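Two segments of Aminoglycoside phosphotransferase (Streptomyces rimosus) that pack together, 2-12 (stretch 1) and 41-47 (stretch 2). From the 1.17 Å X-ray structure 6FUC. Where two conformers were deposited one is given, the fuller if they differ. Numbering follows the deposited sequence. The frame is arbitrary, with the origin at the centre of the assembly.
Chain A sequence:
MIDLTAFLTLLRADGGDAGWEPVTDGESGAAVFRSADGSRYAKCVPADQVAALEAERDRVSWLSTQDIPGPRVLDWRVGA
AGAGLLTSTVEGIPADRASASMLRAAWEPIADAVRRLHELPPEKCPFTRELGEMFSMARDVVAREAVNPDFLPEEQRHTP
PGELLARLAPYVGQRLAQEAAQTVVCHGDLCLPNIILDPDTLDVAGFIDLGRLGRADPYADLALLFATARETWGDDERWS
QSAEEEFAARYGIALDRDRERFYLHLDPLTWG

Stretch 1 (2-12) IDLTAFLTLLR
Stretch 2, residues 41-47: YAKCVPA

This is a small apolar contact in which one helix lies against one strand, with no hydrogen bond between them. From Leu-4 the chain is helical, with phi/psi near -65/-40 as far as Leu-11; Arg-12 is at -81/-3. Asp-3 precedes the helix at -79/65, and its side chain makes no capping bond. Phe-7 N bonds to Asp-3 O at 2.9 Å, and Leu-11 N to Phe-7 O at 3.0 Å. Residues 41-45 are extended, with phi from -116° to -140° and psi from 127° to 157°. The axes approach to 9.0 Å, and their N-to-C directions differ by 133°.

The register therefore runs in reverse. CA-CA distances are 7.5 Å for Asp-3 and Pro-46, 6.2 Å for Phe-7 and Cys-44, and 7.8 Å for Leu-11 and Ala-42. Strand alternation points Ala-42 and Cys-44 toward the helix and Lys-43 and Val-45 away.

Phe-7 (chi1 -68°, chi2 -16°) lays a ring face over Cys-44 (chi1 -60°). Cys-44 CB sits 3.6 Å from the Phe-7 ring centroid, 15° off the normal, a CH-pi contact. Pro-46 N meets the ring edge, 3.8 Å from Phe-7 CZ. One helical turn on, Leu-11 (m, t) places CD2 3.6 Å from Ala-42 CB and 3.9 Å from Cys-44 SG. Asp-3 OD2 only grazes Pro-46 CB at 4.0 Å.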

# COMPACT_ATOMS: atom_id res chain seq x y z
N ILE A 2 -20.94 7.40 -0.53
CA ILE A 2 -20.42 6.53 0.55
C ILE A 2 -21.58 6.20 1.47
O ILE A 2 -22.31 7.10 1.86
CB ILE A 2 -19.32 7.28 1.34
CG1 ILE A 2 -18.06 7.58 0.47
CG2 ILE A 2 -18.91 6.59 2.63
CD1 ILE A 2 -17.70 6.58 -0.62
N ASP A 3 -21.79 4.93 1.80
CA ASP A 3 -22.94 4.50 2.61
C ASP A 3 -22.72 4.75 4.10
O ASP A 3 -22.61 3.81 4.90
CB ASP A 3 -23.23 3.04 2.32
CG ASP A 3 -23.27 2.73 0.87
OD1 ASP A 3 -23.64 3.61 0.09
OD2 ASP A 3 -22.96 1.59 0.50
N LEU A 4 -22.62 6.02 4.43
CA LEU A 4 -22.25 6.46 5.73
C LEU A 4 -23.14 5.90 6.80
O LEU A 4 -22.62 5.38 7.81
CB LEU A 4 -22.20 7.99 5.93
CG LEU A 4 -21.05 8.82 5.46
CD1 LEU A 4 -21.52 10.22 5.84
CD2 LEU A 4 -19.73 8.39 6.17
N THR A 5 -24.45 5.97 6.60
CA THR A 5 -25.32 5.50 7.64
C THR A 5 -25.20 3.99 7.87
O THR A 5 -25.13 3.59 9.04
CB THR A 5 -26.71 6.10 7.51
OG1 THR A 5 -26.63 7.57 7.58
CG2 THR A 5 -27.64 5.60 8.64
N ALA A 6 -25.18 3.19 6.81
CA ALA A 6 -25.03 1.76 6.98
C ALA A 6 -23.69 1.44 7.67
O ALA A 6 -23.63 0.56 8.55
CB ALA A 6 -25.10 1.03 5.64
N PHE A 7 -22.62 2.16 7.31
CA PHE A 7 -21.31 1.87 7.87
C PHE A 7 -21.26 2.25 9.34
O PHE A 7 -20.79 1.48 10.18
CB PHE A 7 -20.27 2.58 7.07
CG PHE A 7 -20.08 2.08 5.65
CD1 PHE A 7 -20.57 0.85 5.22
CD2 PHE A 7 -19.41 2.88 4.76
CE1 PHE A 7 -20.32 0.43 3.93
CE2 PHE A 7 -19.12 2.46 3.47
CZ PHE A 7 -19.64 1.24 3.07
N LEU A 8 -21.83 3.40 9.66
CA LEU A 8 -21.81 3.82 11.04
C LEU A 8 -22.70 2.86 11.90
O LEU A 8 -22.39 2.60 13.06
CB LEU A 8 -22.27 5.29 11.20
CG LEU A 8 -21.17 6.30 10.77
CD1 LEU A 8 -21.77 7.69 10.54
CD2 LEU A 8 -20.05 6.36 11.79
N THR A 9 -23.72 2.26 11.32
CA THR A 9 -24.52 1.26 12.04
C THR A 9 -23.65 0.07 12.47
O THR A 9 -23.72 -0.38 13.59
CB THR A 9 -25.72 0.84 11.23
OG1 THR A 9 -26.54 2.01 10.99
CG2 THR A 9 -26.54 -0.10 11.92
N LEU A 10 -22.84 -0.41 11.55
CA LEU A 10 -21.93 -1.48 11.87
C LEU A 10 -21.00 -1.06 12.99
O LEU A 10 -20.72 -1.85 13.90
CB LEU A 10 -21.05 -1.94 10.66
CG LEU A 10 -21.80 -2.60 9.52
CD1 LEU A 10 -20.91 -2.80 8.33
CD2 LEU A 10 -22.30 -3.95 10.00
N LEU A 11 -20.42 0.16 12.88
CA LEU A 11 -19.42 0.58 13.83
C LEU A 11 -19.99 0.86 15.22
O LEU A 11 -19.32 0.65 16.23
CB LEU A 11 -18.66 1.77 13.32
CG LEU A 11 -17.93 1.59 11.98
CD1 LEU A 11 -17.18 2.84 11.62
CD2 LEU A 11 -17.06 0.33 11.96
N ARG A 12 -21.24 1.34 15.25
CA ARG A 12 -21.91 1.64 16.46
C ARG A 12 -22.52 0.44 17.13
O ARG A 12 -23.05 0.58 18.26
CB ARG A 12 -22.95 2.74 16.25
CG ARG A 12 -22.33 4.09 15.90
CD ARG A 12 -23.34 5.12 15.45
NE ARG A 12 -22.66 6.41 15.19
CZ ARG A 12 -23.13 7.40 14.45
NH1 ARG A 12 -24.27 7.25 13.76
NH2 ARG A 12 -22.46 8.54 14.35
N TYR A 41 -9.07 2.40 14.11
CA TYR A 41 -9.51 2.72 12.77
C TYR A 41 -10.52 1.69 12.32
O TYR A 41 -10.54 0.56 12.81
CB TYR A 41 -8.34 2.74 11.80
CG TYR A 41 -7.52 3.99 11.76
CD1 TYR A 41 -6.58 4.21 12.71
CD2 TYR A 41 -7.73 4.94 10.76
CE1 TYR A 41 -5.78 5.35 12.69
CE2 TYR A 41 -6.96 6.13 10.73
CZ TYR A 41 -5.97 6.29 11.71
OH TYR A 41 -5.15 7.39 11.64
N ALA A 42 -11.35 2.07 11.35
CA ALA A 42 -12.29 1.13 10.73
C ALA A 42 -12.33 1.36 9.22
O ALA A 42 -12.43 2.52 8.78
CB ALA A 42 -13.66 1.19 11.30
N LYS A 43 -12.32 0.32 8.46
CA LYS A 43 -12.51 0.43 7.03
C LYS A 43 -13.76 -0.31 6.70
O LYS A 43 -13.93 -1.47 7.12
CB LYS A 43 -11.32 -0.18 6.30
CG LYS A 43 -11.34 -0.10 4.84
CD LYS A 43 -9.97 -0.44 4.25
CE LYS A 43 -10.17 -0.60 2.73
NZ LYS A 43 -8.85 -1.01 2.15
N CYS A 44 -14.68 0.35 5.99
CA CYS A 44 -15.93 -0.28 5.63
C CYS A 44 -16.13 -0.28 4.15
O CYS A 44 -15.71 0.68 3.47
CB CYS A 44 -17.12 0.44 6.26
SG CYS A 44 -17.10 0.50 8.07
N VAL A 45 -16.81 -1.30 3.65
CA VAL A 45 -17.02 -1.48 2.23
C VAL A 45 -18.42 -1.97 1.97
O VAL A 45 -19.07 -2.62 2.84
CB VAL A 45 -15.98 -2.49 1.60
CG1 VAL A 45 -14.56 -2.01 1.85
CG2 VAL A 45 -16.23 -3.93 2.06
N PRO A 46 -18.93 -1.69 0.78
CA PRO A 46 -20.24 -2.21 0.47
C PRO A 46 -20.22 -3.71 0.18
O PRO A 46 -19.19 -4.34 0.10
CB PRO A 46 -20.68 -1.39 -0.75
CG PRO A 46 -19.50 -0.72 -1.26
CD PRO A 46 -18.43 -0.75 -0.23
N ALA A 47 -21.41 -4.28 0.03
CA ALA A 47 -21.58 -5.72 -0.09
C ALA A 47 -20.68 -6.34 -1.16
O ALA A 47 -20.06 -7.37 -0.94
CB ALA A 47 -23.06 -6.06 -0.34